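Local coordinates for putative iron binding protein (Bordetella pertussis Tohama I, PDB 2OWS) that binds ferric iron, here together with oxalate, and probably serves as the solute-binding component of a bacterial iron-uptake system, at residues A[134-139]-A[193-198]. Numbering follows the deposited sequence.
Sequences VCIRSG and IGLANA. With OXL (oxalate ion), chain C.
Cys135 and Ile193 join two parallel strand segments that part company after a few residues, illustrating how a short strand end can free one side chain, that of Arg137, to turn to a bound anion while the backbone leaves for helix 142-155. The backbone bond from Cys135 N to Ile193 O is 3.0 Å long, nearly straight (164°) and in the carbonyl plane. The same oxygen also receives a CA-H...O contact from Val134 CA at 3.3 Å. One step on, Leu195 N reaches Cys135 O only weakly, at 3.4 Å and 129°. Beyond it a water replaces direct pairing, accepting from Arg137 N and donating to Leu195 O at 2.7 Å.

Apolar contacts line one side of this ladder. Val134 CG2 meets Ile193 CG1 at 4.1 Å, the two side chains crossing at a slant. Ile136 and Leu195 run alongside each other; with CG1 anti to the backbone N (chi1 -163°), Ile136 brings CD1 to 4.0 Å from Leu195 CD1.

Past the strand, Arg137, its chain bent at chi3, turns its guanidinium to the oxalate, NH1 donating in the guanidinium plane to OXL O1 at 2.7 Å; Arg180 and the backbone N of Asp179 also bind this anion.

A disulfide ties Cys135 to Cys191, just ahead of strand 193-197, whose other edge pairs antiparallel with strand 100-112. Helix 142-155, carrying Tyr143, one of the iron-binding tyrosines, packs against Ile136 and Arg137.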
ATOM      1  N   VAL A 134      21.624   7.236  -4.309  1.00  7.20           N
ATOM      2  CA  VAL A 134      20.258   6.677  -4.224  1.00  7.05           C
ATOM      3  C   VAL A 134      20.290   5.199  -3.801  1.00  7.10           C
ATOM      4  O   VAL A 134      21.028   4.379  -4.363  1.00  7.15           O
ATOM      5  CB  VAL A 134      19.528   6.822  -5.579  1.00  7.10           C
ATOM      6  CG1 VAL A 134      18.112   6.226  -5.485  1.00  7.66           C
ATOM      7  CG2 VAL A 134      19.467   8.281  -6.011  1.00  8.12           C
ATOM      8  N   CYS A 135      19.438   4.871  -2.822  1.00  6.42           N
ATOM      9  CA  CYS A 135      19.169   3.469  -2.482  1.00  6.83           C
ATOM     10  C   CYS A 135      17.736   3.098  -2.851  1.00  6.13           C
ATOM     11  O   CYS A 135      16.811   3.896  -2.659  1.00  6.46           O
ATOM     12  CB  CYS A 135      19.363   3.222  -0.985  1.00  7.02           C
ATOM     13  SG  CYS A 135      21.076   3.221  -0.399  1.00  9.59           S
ATOM     14  N   ILE A 136      17.572   1.867  -3.349  1.00  6.90           N
ATOM     15  CA  ILE A 136      16.260   1.304  -3.649  1.00  6.70           C
ATOM     16  C   ILE A 136      16.347  -0.213  -3.689  1.00  6.76           C
ATOM     17  O   ILE A 136      17.403  -0.774  -3.981  1.00  6.75           O
ATOM     18  CB  ILE A 136      15.704   1.880  -4.981  1.00  7.56           C
ATOM     19  CG1 ILE A 136      14.204   1.641  -5.087  1.00  7.64           C
ATOM     20  CG2 ILE A 136      16.427   1.320  -6.195  1.00  7.78           C
ATOM     21  CD1 ILE A 136      13.565   2.385  -6.273  1.00  7.61           C
ATOM     22  N   ARG A 137      15.251  -0.884  -3.336  1.00  6.11           N
ATOM     23  CA  ARG A 137      15.188  -2.333  -3.492  1.00  6.90           C
ATOM     24  C   ARG A 137      14.969  -2.701  -4.964  1.00  7.06           C
ATOM     25  O   ARG A 137      14.842  -1.832  -5.829  1.00  7.09           O
ATOM     26  CB  ARG A 137      14.069  -2.918  -2.625  1.00  6.37           C
ATOM     27  CG  ARG A 137      12.674  -2.764  -3.230  1.00  7.10           C
ATOM     28  CD  ARG A 137      11.587  -3.192  -2.280  1.00  8.12           C
ATOM     29  NE  ARG A 137      11.804  -4.543  -1.779  1.00  8.01           N
ATOM     30  CZ  ARG A 137      11.169  -5.042  -0.718  1.00 10.13           C
ATOM     31  NH1 ARG A 137      10.278  -4.302  -0.062  1.00 11.98           N
ATOM     32  NH2 ARG A 137      11.430  -6.279  -0.317  1.00 11.23           N
ATOM     33  N   SER A 138      14.945  -4.001  -5.241  1.00  7.43           N
ATOM     34  CA  SER A 138      14.733  -4.500  -6.608  1.00  6.79           C
ATOM     35  C   SER A 138      13.629  -3.765  -7.348  1.00  6.91           C
ATOM     36  O   SER A 138      12.533  -3.570  -6.819  1.00  7.21           O
ATOM     37  CB  SER A 138      14.363  -5.992  -6.572  1.00  6.67           C
ATOM     38  OG  SER A 138      13.921  -6.438  -7.848  1.00  8.39           O
ATOM     39  N   GLY A 139      13.909  -3.385  -8.593  1.00  6.54           N
ATOM     40  CA  GLY A 139      12.904  -2.745  -9.431  1.00  7.48           C
ATOM     41  C   GLY A 139      11.714  -3.622  -9.768  1.00  7.38           C
ATOM     42  O   GLY A 139      10.666  -3.108 -10.169  1.00  7.84           O
ATOM     43  N   ILE A 193      19.414   9.509  -0.187  1.00  6.82           N
ATOM     44  CA  ILE A 193      17.968   9.419  -0.370  1.00  6.39           C
ATOM     45  C   ILE A 193      17.617   8.043  -0.941  1.00  5.83           C
ATOM     46  O   ILE A 193      18.470   7.338  -1.479  1.00  5.71           O
ATOM     47  CB  ILE A 193      17.443  10.518  -1.342  1.00  6.42           C
ATOM     48  CG1 ILE A 193      17.986  10.319  -2.771  1.00  7.01           C
ATOM     49  CG2 ILE A 193      17.779  11.920  -0.811  1.00  5.96           C
ATOM     50  CD1 ILE A 193      17.516  11.400  -3.777  1.00  7.48           C
ATOM     51  N   GLY A 194      16.349   7.660  -0.829  1.00  4.80           N
ATOM     52  CA  GLY A 194      15.901   6.424  -1.476  1.00  6.03           C
ATOM     53  C   GLY A 194      14.402   6.337  -1.462  1.00  5.78           C
ATOM     54  O   GLY A 194      13.755   7.006  -0.666  1.00  6.10           O
ATOM     55  N   LEU A 195      13.842   5.508  -2.343  1.00  5.75           N
ATOM     56  CA  LEU A 195      12.390   5.292  -2.343  1.00  6.18           C
ATOM     57  C   LEU A 195      12.045   4.080  -1.493  1.00  5.83           C
ATOM     58  O   LEU A 195      12.671   3.037  -1.609  1.00  6.41           O
ATOM     59  CB  LEU A 195      11.874   5.048  -3.764  1.00  6.34           C
ATOM     60  CG  LEU A 195      11.817   6.270  -4.678  1.00  8.55           C
ATOM     61  CD1 LEU A 195      11.464   5.804  -6.080  1.00 10.39           C
ATOM     62  CD2 LEU A 195      10.809   7.288  -4.159  1.00 10.63           C
ATOM     63  N   ALA A 196      11.036   4.243  -0.652  1.00  5.16           N
ATOM     64  CA  ALA A 196      10.573   3.193   0.250  1.00  5.28           C
ATOM     65  C   ALA A 196       9.215   3.589   0.831  1.00  5.64           C
ATOM     66  O   ALA A 196       8.806   4.739   0.743  1.00  5.98           O
ATOM     67  CB  ALA A 196      11.608   2.954   1.351  1.00  6.14           C
ATOM     68  N   ASN A 197       8.490   2.635   1.406  1.00  5.14           N
ATOM     69  CA  ASN A 197       7.167   2.959   1.904  1.00  5.13           C
ATOM     70  C   ASN A 197       7.157   3.709   3.227  1.00  5.29           C
ATOM     71  O   ASN A 197       7.911   3.378   4.144  1.00  5.30           O
ATOM     72  CB  ASN A 197       6.299   1.712   2.010  1.00  5.62           C
ATOM     73  CG  ASN A 197       5.880   1.173   0.654  1.00  6.81           C
ATOM     74  OD1 ASN A 197       5.894   1.893  -0.339  1.00  7.65           O
ATOM     75  ND2 ASN A 197       5.479  -0.094   0.622  1.00  8.94           N
ATOM     76  N   ALA A 198       6.285   4.711   3.330  1.00  5.15           N
ATOM     77  CA  ALA A 198       6.206   5.524   4.531  1.00  5.69           C
ATOM     78  C   ALA A 198       5.933   4.717   5.818  1.00  5.35           C
ATOM     79  O   ALA A 198       6.457   5.063   6.892  1.00  5.02           O
ATOM     80  CB  ALA A 198       5.125   6.606   4.340  1.00  6.18           C
TER
HETATM   81  C1  OXL C 325       9.855  -4.938   3.200  0.70  8.15           C
HETATM   82  C2  OXL C 325       9.464  -5.467   4.508  0.70  8.22           C
HETATM   83  O1  OXL C 325       9.004  -4.920   2.280  0.70  9.10           O
HETATM   84  O2  OXL C 325       8.253  -5.721   4.689  0.70 10.60           O
HETATM   85  O3  OXL C 325      11.012  -4.478   3.029  0.70  6.63           O
HETATM   86  O4  OXL C 325      10.330  -5.625   5.398  0.70 10.05           O
HETATM   87  O   HOH W   1      13.133   0.343  -1.845  1.00  6.13           O